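Local atomic coordinates of periplasmic beta-glucosidase (Pseudomonas aeruginosa, PDB entry 6R5T), a protein that probably hydrolyses terminal, non-reducing beta-D-glucosyl residues in the periplasm, releasing beta-D-glucose, as expected of a glycoside hydrolase family 3 beta-glucosidase. Residues Tyr78-Ala81 and His82-Thr86; Pro89-Leu92 and Gly93-Ala96; Asp393-Gly396 and Ser397-Ala401; Gly478-Gln481 and Gly482-His485. The protein carries 1 engineered substitution. All blocks are in the same frame, centred on the assembly; numbering follows the deposited sequence.

Contact 1: Tyr78-Ala81 and His82-Thr86. With BGC (beta-D-glucopyranose), chain C.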
loop_
_atom_site.group_PDB
_atom_site.type_symbol
_atom_site.label_atom_id
_atom_site.label_comp_id
_atom_site.label_asym_id
_atom_site.label_seq_id
_atom_site.Cartn_x
_atom_site.Cartn_y
_atom_site.Cartn_z
ATOM N N TYR A 78 19.307 -1.690 26.863
ATOM C CA TYR A 78 17.946 -1.137 27.041
ATOM C C TYR A 78 17.527 -0.379 25.791
ATOM O O TYR A 78 18.324 -0.108 24.929
ATOM C CB TYR A 78 17.949 -0.258 28.266
ATOM C CG TYR A 78 16.624 0.150 28.856
ATOM C CD1 TYR A 78 15.580 -0.744 29.005
ATOM C CD2 TYR A 78 16.455 1.445 29.305
ATOM C CE1 TYR A 78 14.380 -0.371 29.588
ATOM C CE2 TYR A 78 15.266 1.830 29.915
ATOM C CZ TYR A 78 14.240 0.912 30.056
ATOM O OH TYR A 78 13.073 1.261 30.679
ATOM N N ASP A 79 16.243 -0.093 25.718
ATOM C CA ASP A 79 15.560 0.646 24.618
ATOM C C ASP A 79 15.597 2.134 24.999
ATOM O O ASP A 79 14.600 2.690 25.406
ATOM C CB ASP A 79 14.164 0.070 24.426
ATOM C CG ASP A 79 14.154 -1.264 23.692
ATOM O OD1 ASP A 79 14.668 -1.288 22.539
ATOM O OD2 ASP A 79 13.608 -2.265 24.226
ATOM N N VAL A 80 16.758 2.738 24.867
ATOM C CA VAL A 80 16.970 4.176 25.069
ATOM C C VAL A 80 16.783 4.814 23.697
ATOM O O VAL A 80 17.696 4.883 22.923
ATOM C CB VAL A 80 18.321 4.463 25.723
ATOM C CG1 VAL A 80 18.486 5.919 25.923
ATOM C CG2 VAL A 80 18.454 3.764 27.056
ATOM N N ALA A 81 15.536 5.095 23.378
ATOM C CA ALA A 81 15.113 5.496 22.014
ATOM C C ALA A 81 15.193 7.015 21.839
ATOM O O ALA A 81 15.671 7.462 20.804
ATOM C CB ALA A 81 13.711 4.987 21.809
ATOM N N HIS A 82 14.673 7.784 22.803
ATOM C CA HIS A 82 14.641 9.261 22.745
ATOM C C HIS A 82 14.790 9.792 24.166
ATOM O O HIS A 82 14.059 10.708 24.541
ATOM C CB HIS A 82 13.376 9.775 22.039
ATOM C CG HIS A 82 12.084 9.360 22.635
ATOM N ND1 HIS A 82 11.340 10.190 23.425
ATOM C CD2 HIS A 82 11.404 8.204 22.562
ATOM C CE1 HIS A 82 10.240 9.558 23.814
ATOM N NE2 HIS A 82 10.269 8.320 23.327
ATOM N N GLY A 83 15.707 9.183 24.920
ATOM C CA GLY A 83 15.902 9.575 26.325
ATOM C C GLY A 83 15.959 8.375 27.193
ATOM O O GLY A 83 15.310 7.363 26.892
ATOM N N HIS A 84 16.701 8.479 28.299
ATOM C CA HIS A 84 16.751 7.436 29.327
ATOM C C HIS A 84 15.857 7.772 30.506
ATOM O O HIS A 84 14.828 7.172 30.654
ATOM C CB HIS A 84 18.219 7.157 29.691
ATOM C CG HIS A 84 18.306 6.113 30.729
ATOM N ND1 HIS A 84 17.756 4.889 30.534
ATOM C CD2 HIS A 84 18.818 6.125 31.984
ATOM C CE1 HIS A 84 17.941 4.142 31.613
ATOM N NE2 HIS A 84 18.585 4.871 32.527
ATOM N N ARG A 85 16.226 8.785 31.284
ATOM C CA ARG A 85 15.377 9.308 32.384
ATOM C C ARG A 85 14.841 10.685 32.014
ATOM O O ARG A 85 13.649 10.899 32.254
ATOM C CB ARG A 85 16.163 9.354 33.707
ATOM C CG ARG A 85 16.319 8.003 34.372
ATOM C CD ARG A 85 17.182 8.001 35.653
ATOM N NE ARG A 85 18.592 8.030 35.311
ATOM C CZ ARG A 85 19.365 9.093 35.225
ATOM N NH1 ARG A 85 18.904 10.298 35.529
ATOM N NH2 ARG A 85 20.606 8.987 34.780
ATOM N N THR A 86 15.667 11.539 31.424
ATOM C CA THR A 86 15.188 12.806 30.846
ATOM C C THR A 86 14.712 12.463 29.427
ATOM O O THR A 86 15.538 12.109 28.585
ATOM C CB THR A 86 16.236 13.900 30.805
ATOM O OG1 THR A 86 16.803 14.076 32.100
ATOM C CG2 THR A 86 15.635 15.177 30.323
HETATM C C2 BGC C . 13.138 -3.319 20.766
HETATM C C3 BGC C . 13.003 -4.686 21.467
HETATM C C4 BGC C . 11.480 -4.982 21.531
HETATM C C5 BGC C . 10.984 -5.048 20.075
HETATM C C6 BGC C . 9.492 -5.273 19.972
HETATM C C1 BGC C . 12.479 -3.397 19.384
HETATM O O1 BGC C . 12.550 -2.095 18.893
HETATM O O2 BGC C . 14.479 -2.881 20.590
HETATM O O3 BGC C . 13.517 -4.571 22.810
HETATM O O4 BGC C . 11.311 -6.258 22.170
HETATM O O5 BGC C . 11.111 -3.778 19.508
HETATM O O6 BGC C . 9.109 -5.359 18.595
#
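Tyr78 brings the CD2-CE2 side of its ring against the imidazole of His84, where Tyr78 CD2 lies 3.8 Å from His84 CE1. The two rings meet rim to rim with their planes 85° apart, neither lying over the other's face. CG of Tyr78 stands anti to its amide nitrogen (chi1 -165°), and the same choice at His84 (chi1 180°) swings the imidazole back to meet it. Val80 fills the bend between them: CG2 touches His84 ND1 at 3.7 Å, while CG1 packs on Gly83 O at 3.6 Å. ND1 is thus buried among carbon atoms with no polar partner in the model, whereas His84 NE2 bonds to Asp117, itself salt-bridged to Arg85. Asp79 turns the other way, into the sugar pocket, and accepts two hydrogen bonds from the glucose: O2 to OD1 at 2.5 Å and O3 to OD2 at 2.7 Å. Using both oxygens, the carboxylate holds neighbouring hydroxyls of one sugar. The turn leaves the C-terminal end of strand 75-78, in the parallel barrel sheet of the N-terminal domain, where Tyr78 pairs with Met121 and Phe123; Val80 and His84 pack against helix 100-116, and helix 91-95 follows along the chain.

Contact 2: Pro89-Leu92 and Gly93-Ala96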
loop_
_atom_site.group_PDB
_atom_site.type_symbol
_atom_site.label_atom_id
_atom_site.label_comp_id
_atom_site.label_asym_id
_atom_site.label_seq_id
_atom_site.Cartn_x
_atom_site.Cartn_y
_atom_site.Cartn_z
ATOM N N PRO A 89 11.738 14.719 22.959
ATOM C CA PRO A 89 10.667 14.363 22.021
ATOM C C PRO A 89 10.931 13.011 21.374
ATOM O O PRO A 89 12.072 12.605 21.214
ATOM C CB PRO A 89 10.738 15.453 20.941
ATOM C CG PRO A 89 11.326 16.642 21.696
ATOM C CD PRO A 89 12.301 16.022 22.674
ATOM N N ILE A 90 9.845 12.386 20.944
ATOM C CA ILE A 90 9.936 11.228 20.043
ATOM C C ILE A 90 10.785 11.562 18.858
ATOM O O ILE A 90 10.899 12.723 18.435
ATOM C CB ILE A 90 8.538 10.683 19.694
ATOM C CG1 ILE A 90 7.644 11.765 19.064
ATOM C CG2 ILE A 90 7.878 10.082 20.892
ATOM C CD1 ILE A 90 6.497 11.221 18.261
ATOM N N SER A 91 11.390 10.533 18.250
ATOM C CA SER A 91 12.294 10.724 17.095
ATOM C C SER A 91 11.630 11.529 15.984
ATOM O O SER A 91 12.297 12.315 15.348
ATOM C CB SER A 91 12.821 9.404 16.591
ATOM O OG SER A 91 13.621 8.822 17.588
ATOM N N LEU A 92 10.342 11.303 15.720
ATOM C CA LEU A 92 9.727 12.017 14.586
ATOM C C LEU A 92 9.742 13.521 14.897
ATOM O O LEU A 92 9.884 14.330 13.996
ATOM C CB LEU A 92 8.331 11.401 14.406
ATOM C CG LEU A 92 7.582 11.863 13.181
ATOM C CD1 LEU A 92 8.329 11.512 11.917
ATOM C CD2 LEU A 92 6.201 11.214 13.241
ATOM N N GLY A 93 9.636 13.935 16.164
ATOM C CA GLY A 93 9.740 15.322 16.637
ATOM C C GLY A 93 11.184 15.813 16.607
ATOM O O GLY A 93 11.464 16.951 16.240
ATOM N N LEU A 94 12.142 14.987 16.991
ATOM C CA LEU A 94 13.560 15.361 16.893
ATOM C C LEU A 94 13.922 15.641 15.445
ATOM O O LEU A 94 14.703 16.559 15.174
ATOM C CB LEU A 94 14.452 14.233 17.425
ATOM C CG LEU A 94 14.315 13.906 18.900
ATOM C CD1 LEU A 94 15.103 12.653 19.289
ATOM C CD2 LEU A 94 14.817 15.101 19.719
ATOM N N ALA A 95 13.442 14.830 14.499
ATOM C CA ALA A 95 13.755 15.027 13.087
ATOM C C ALA A 95 13.238 16.387 12.635
ATOM O O ALA A 95 13.873 16.999 11.794
ATOM C CB ALA A 95 13.156 13.906 12.252
ATOM N N ALA A 96 12.112 16.833 13.166
ATOM C CA ALA A 96 11.487 18.087 12.744
ATOM C C ALA A 96 12.354 19.273 13.144
ATOM O O ALA A 96 12.067 20.398 12.671
ATOM C CB ALA A 96 10.084 18.222 13.301
#
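Ile90 O accepts from Leu94 N at 3.0 Å, the N-H pointing almost straight at it (158°). The Gly93 amide reaches that oxygen too, Gly93 N to Ile90 O 2.9 Å, but at a bent 123° and so only weakly. Ile90 is the N-cap of helix 91-95, and its carbonyl opens the helical ladder. One residue on, Ser91 O accepts from Ala95 N at 2.9 Å. Ala96 N bonds weakly to Leu92 O at 3.5 Å and weakly to Gly93 O; Ala96 also pairs through its backbone with Lys562. Leu94 O is taken up by Ser97 OG. Beside this ladder Leu94, with CG anti to its own carbonyl carbon (chi1 -64°), leans back over the start of the helix. Leu94 CG comes 3.5 Å from Pro89 O, and Leu94 CD2 meets Pro89 CD at 4.0 Å, the two side chains crossing at about a right angle; Val358 of helix 352-362 packs on both. In this buried, short helix the carbonyls of Ile90 and Ser91 are thus taken up by backbone amides, while Pro89 and Leu94 meet through apolar carbons, so polar and apolar contacts are divided between main chain and side chains.

Contact 3: Asp393-Gly396 and Ser397-Ala401. With BGC (beta-D-glucopyranose), chain C.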
loop_
_atom_site.group_PDB
_atom_site.type_symbol
_atom_site.label_atom_id
_atom_site.label_comp_id
_atom_site.label_asym_id
_atom_site.label_seq_id
_atom_site.Cartn_x
_atom_site.Cartn_y
_atom_site.Cartn_z
ATOM N N ASP A 393 1.202 10.817 28.530
ATOM C CA ASP A 393 1.268 10.946 27.056
ATOM C C ASP A 393 2.424 11.856 26.608
ATOM O O ASP A 393 3.035 11.588 25.556
ATOM C CB ASP A 393 -0.071 11.410 26.515
ATOM C CG ASP A 393 -1.115 10.324 26.743
ATOM O OD1 ASP A 393 -0.901 9.184 26.329
ATOM O OD2 ASP A 393 -2.044 10.584 27.508
ATOM N N VAL A 394 2.762 12.878 27.390
ATOM C CA VAL A 394 3.739 13.875 26.886
ATOM C C VAL A 394 5.100 13.216 26.707
ATOM O O VAL A 394 5.835 13.625 25.788
ATOM C CB VAL A 394 3.769 15.139 27.744
ATOM C CG1 VAL A 394 4.386 14.855 29.116
ATOM C CG2 VAL A 394 4.479 16.284 27.014
ATOM N N ILE A 395 5.430 12.158 27.464
ATOM C CA ILE A 395 6.749 11.487 27.302
ATOM C C ILE A 395 6.759 10.526 26.120
ATOM O O ILE A 395 7.826 10.023 25.817
ATOM C CB ILE A 395 7.240 10.820 28.610
ATOM C CG1 ILE A 395 6.354 9.676 29.098
ATOM C CG2 ILE A 395 7.423 11.885 29.646
ATOM C CD1 ILE A 395 6.949 8.929 30.270
ATOM N N GLY A 396 5.612 10.210 25.521
ATOM C CA GLY A 396 5.560 9.420 24.295
ATOM C C GLY A 396 5.673 7.932 24.517
ATOM O O GLY A 396 5.748 7.464 25.684
ATOM N N SER A 397 5.630 7.197 23.419
ATOM C CA SER A 397 5.964 5.766 23.418
ATOM C C SER A 397 7.488 5.588 23.540
ATOM O O SER A 397 8.234 6.557 23.290
ATOM C CB SER A 397 5.412 5.089 22.206
ATOM O OG SER A 397 6.091 5.588 21.075
ATOM N N TRP A 398 7.907 4.392 23.935
ATOM C CA TRP A 398 9.327 3.982 24.114
ATOM C C TRP A 398 10.016 5.047 24.969
ATOM O O TRP A 398 11.053 5.612 24.578
ATOM C CB TRP A 398 10.039 3.711 22.783
ATOM C CG TRP A 398 9.497 2.493 22.051
ATOM C CD1 TRP A 398 8.760 2.498 20.902
ATOM C CD2 TRP A 398 9.670 1.096 22.388
ATOM N NE1 TRP A 398 8.388 1.207 20.561
ATOM C CE2 TRP A 398 8.968 0.330 21.429
ATOM C CE3 TRP A 398 10.350 0.407 23.405
ATOM C CZ2 TRP A 398 8.927 -1.065 21.465
ATOM C CZ3 TRP A 398 10.290 -0.968 23.452
ATOM C CH2 TRP A 398 9.576 -1.701 22.505
ATOM N N SER A 399 9.428 5.261 26.128
ATOM C CA SER A 399 9.890 6.321 27.058
ATOM C C SER A 399 10.892 5.761 28.065
ATOM O O SER A 399 11.267 6.511 28.973
ATOM C CB SER A 399 8.719 6.964 27.732
ATOM O OG SER A 399 7.986 6.035 28.489
ATOM N N ALA A 400 11.396 4.540 27.871
ATOM C CA ALA A 400 12.567 4.042 28.628
ATOM C C ALA A 400 12.299 4.195 30.140
ATOM O O ALA A 400 11.248 3.762 30.585
ATOM C CB ALA A 400 13.819 4.774 28.150
ATOM N N ALA A 401 13.226 4.787 30.875
ATOM C CA ALA A 401 13.110 4.935 32.346
ATOM C C ALA A 401 12.479 6.272 32.718
ATOM O O ALA A 401 12.536 6.659 33.905
ATOM C CB ALA A 401 14.448 4.765 32.982
HETATM C C2 BGC C . 13.138 -3.319 20.766
HETATM C C3 BGC C . 13.003 -4.686 21.467
HETATM C C4 BGC C . 11.480 -4.982 21.531
HETATM C C5 BGC C . 10.984 -5.048 20.075
HETATM C C6 BGC C . 9.492 -5.273 19.972
HETATM C C1 BGC C . 12.479 -3.397 19.384
HETATM O O1 BGC C . 12.550 -2.095 18.893
HETATM O O2 BGC C . 14.479 -2.881 20.590
HETATM O O3 BGC C . 13.517 -4.571 22.810
HETATM O O4 BGC C . 11.311 -6.258 22.170
HETATM O O5 BGC C . 11.111 -3.778 19.508
HETATM O O6 BGC C . 9.109 -5.359 18.595
#
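Ser397 continues the chain from Gly396, the residue at which it leaves helix 391-394 with a positive phi of 81° and whose amide nitrogen, Gly396 N, still bonds back to Asp393 O at 2.9 Å. The Ser397 hydroxyl turns to Ala484 O, and the Ser397 carbonyl accepts from His82 NE2, so this residue is tied to both the C-terminal and the N-terminal domain. Trp398 comes next and points away from the preceding turn, its indole directed into the sugar pocket. Trp398 CH2, at the far end of the six-membered ring, lies 3.9 Å from C4 of the glucose, and both CZ2 and CH2 are 4.0 Å from its O5, a van der Waals approach with the sugar oblique to the ring. The galactose unit of the bound lactose touches the same tryptophan. In family 3 glycosidases the pocket is formed between the barrel domain and the C-terminal alpha/beta domain, and here this loop of the second domain brings an indole against the sugar bound by the first. Ser399 then folds back toward the helix end. Ser399 CB stands 3.6 Å from Gly396 O, and Ser399 OG lies 3.6 Å from CD1 of Ile395. Ile395 extends to this hydroxyl because CG1 takes the position between the amide nitrogen and the carbonyl carbon (chi1 64°). Ile395 O is buried with no polar partner in the model.

Contact 4: Gly478-Gln481 and Gly482-His485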
loop_
_atom_site.group_PDB
_atom_site.type_symbol
_atom_site.label_atom_id
_atom_site.label_comp_id
_atom_site.label_asym_id
_atom_site.label_seq_id
_atom_site.Cartn_x
_atom_site.Cartn_y
_atom_site.Cartn_z
ATOM N N GLY A 478 -5.449 15.081 20.437
ATOM C CA GLY A 478 -4.750 14.224 19.474
ATOM C C GLY A 478 -4.721 12.795 19.979
ATOM O O GLY A 478 -5.704 12.320 20.528
ATOM N N GLU A 479 -3.596 12.126 19.840
ATOM C CA GLU A 479 -3.458 10.696 20.180
ATOM C C GLU A 479 -2.873 10.543 21.571
ATOM O O GLU A 479 -2.059 11.357 21.987
ATOM C CB GLU A 479 -2.531 9.964 19.189
ATOM C CG GLU A 479 -2.987 10.008 17.754
ATOM C CD GLU A 479 -1.988 9.285 16.836
ATOM O OE1 GLU A 479 -0.767 9.459 17.032
ATOM O OE2 GLU A 479 -2.464 8.547 15.911
ATOM N N SER A 480 -3.272 9.514 22.287
ATOM C CA SER A 480 -2.515 9.028 23.434
ATOM C C SER A 480 -1.328 8.214 22.924
ATOM O O SER A 480 -1.323 7.756 21.763
ATOM C CB SER A 480 -3.395 8.249 24.389
ATOM O OG SER A 480 -3.861 7.050 23.787
ATOM N N GLN A 481 -0.287 8.088 23.756
ATOM C CA GLN A 481 0.980 7.536 23.225
ATOM C C GLN A 481 0.776 6.058 22.863
ATOM O O GLN A 481 1.479 5.578 21.979
ATOM C CB GLN A 481 2.141 7.790 24.192
ATOM C CG GLN A 481 1.939 7.233 25.579
ATOM C CD GLN A 481 2.044 5.746 25.752
ATOM O OE1 GLN A 481 2.866 5.087 25.125
ATOM N NE2 GLN A 481 1.198 5.200 26.622
ATOM N N GLY A 482 -0.159 5.361 23.497
ATOM C CA GLY A 482 -0.407 3.949 23.143
ATOM C C GLY A 482 -1.107 3.797 21.802
ATOM O O GLY A 482 -1.276 2.625 21.360
ATOM N N MET A 483 -1.513 4.897 21.157
ATOM C CA MET A 483 -2.075 4.823 19.781
ATOM C C MET A 483 -0.945 4.843 18.767
ATOM O O MET A 483 -1.216 4.540 17.606
ATOM C CB MET A 483 -2.992 5.990 19.462
ATOM C CG MET A 483 -4.231 5.994 20.339
ATOM S SD MET A 483 -5.302 7.388 19.941
ATOM C CE MET A 483 -6.566 7.217 21.197
ATOM N N ALA A 484 0.260 5.169 19.167
ATOM C CA ALA A 484 1.397 5.302 18.215
ATOM C C ALA A 484 2.595 4.590 18.804
ATOM O O ALA A 484 3.613 5.209 19.158
ATOM C CB ALA A 484 1.715 6.746 17.911
ATOM N N HIS A 485 2.425 3.292 18.925
ATOM C CA HIS A 485 3.406 2.437 19.601
ATOM C C HIS A 485 3.487 1.107 18.834
ATOM O O HIS A 485 2.774 0.906 17.832
ATOM C CB HIS A 485 3.042 2.543 21.082
ATOM C CG HIS A 485 2.814 1.275 21.788
ATOM N ND1 HIS A 485 1.579 0.712 21.844
ATOM C CD2 HIS A 485 3.669 0.423 22.367
ATOM C CE1 HIS A 485 1.671 -0.427 22.487
ATOM N NE2 HIS A 485 2.939 -0.634 22.816
HETATM O O HOH W 1 -2.263 5.475 25.461
#
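Met483 N gives its hydrogen to Ser480 O at 2.9 Å, and Ala484 N does the same to Gln481 O at 3.1 Å: two successive i to i+3 bonds that make a short 3-10 turn. It lies just beyond strand 472-478, in the alpha/beta C-terminal domain. A water fastens the start of the turn, accepting from Gly482 N at 2.9 Å and bonded also to Ser480 OG. At the far end His485 ND1 makes a weak bond back to Gly482 O, its stronger partner being Ser488, while NE2 bonds weakly to Tyr595 of the second subunit. The carboxylate of Glu479 is held by partners from other loops: OE2 forms salt bridges with Arg521 and Arg490, and OE1 accepts from the Gly520 amide. Such a setting would probably keep the carboxylate ionised. Glu479 OE1 also rests against the turn itself, 3.8 Å from Ala484 CB. Gln481 bends at chi2 (73°), laying its amide group over the Gly482 nitrogen with Gln481 CD 3.2 Å from Gly482 N, and NE2 goes on to Glu448. Packing surrounds these bonds. The Met483 chain, extended beyond CG, runs back along the preceding strand end: Met483 SD lies 3.8 Å from Glu479 CA, and the Met483 side chain passes that of Glu479 at a slant. Phe600 of the second subunit also packs on Met483. The Ser480 hydroxyl meets the same chain at two points, with Ser480 OG 3.6 Å from CG and 3.7 Å from CE of Met483.

Overall arrangement
All four contacts are largely buried, and they divide between two domains: contacts 1 and 2 belong to the N-terminal barrel domain, contacts 3 and 4 to the C-terminal domain. Contacts 1 and 3 both border the glucose, one supplying a carboxylate and the other an indole; besides the tie through His82, Tyr78 OH and Ala400 O probably join them. Contact 2 is plain helix-start chemistry away from the ligand, touching contact 1 where His82 meets Pro89 and contact 3 through Ile90 and Gly396. Contact 4 differs in its charged surroundings and in reaching the second subunit; Asp393 and Ser397 bind it to contact 3, while contacts 1 and 2 do not touch it.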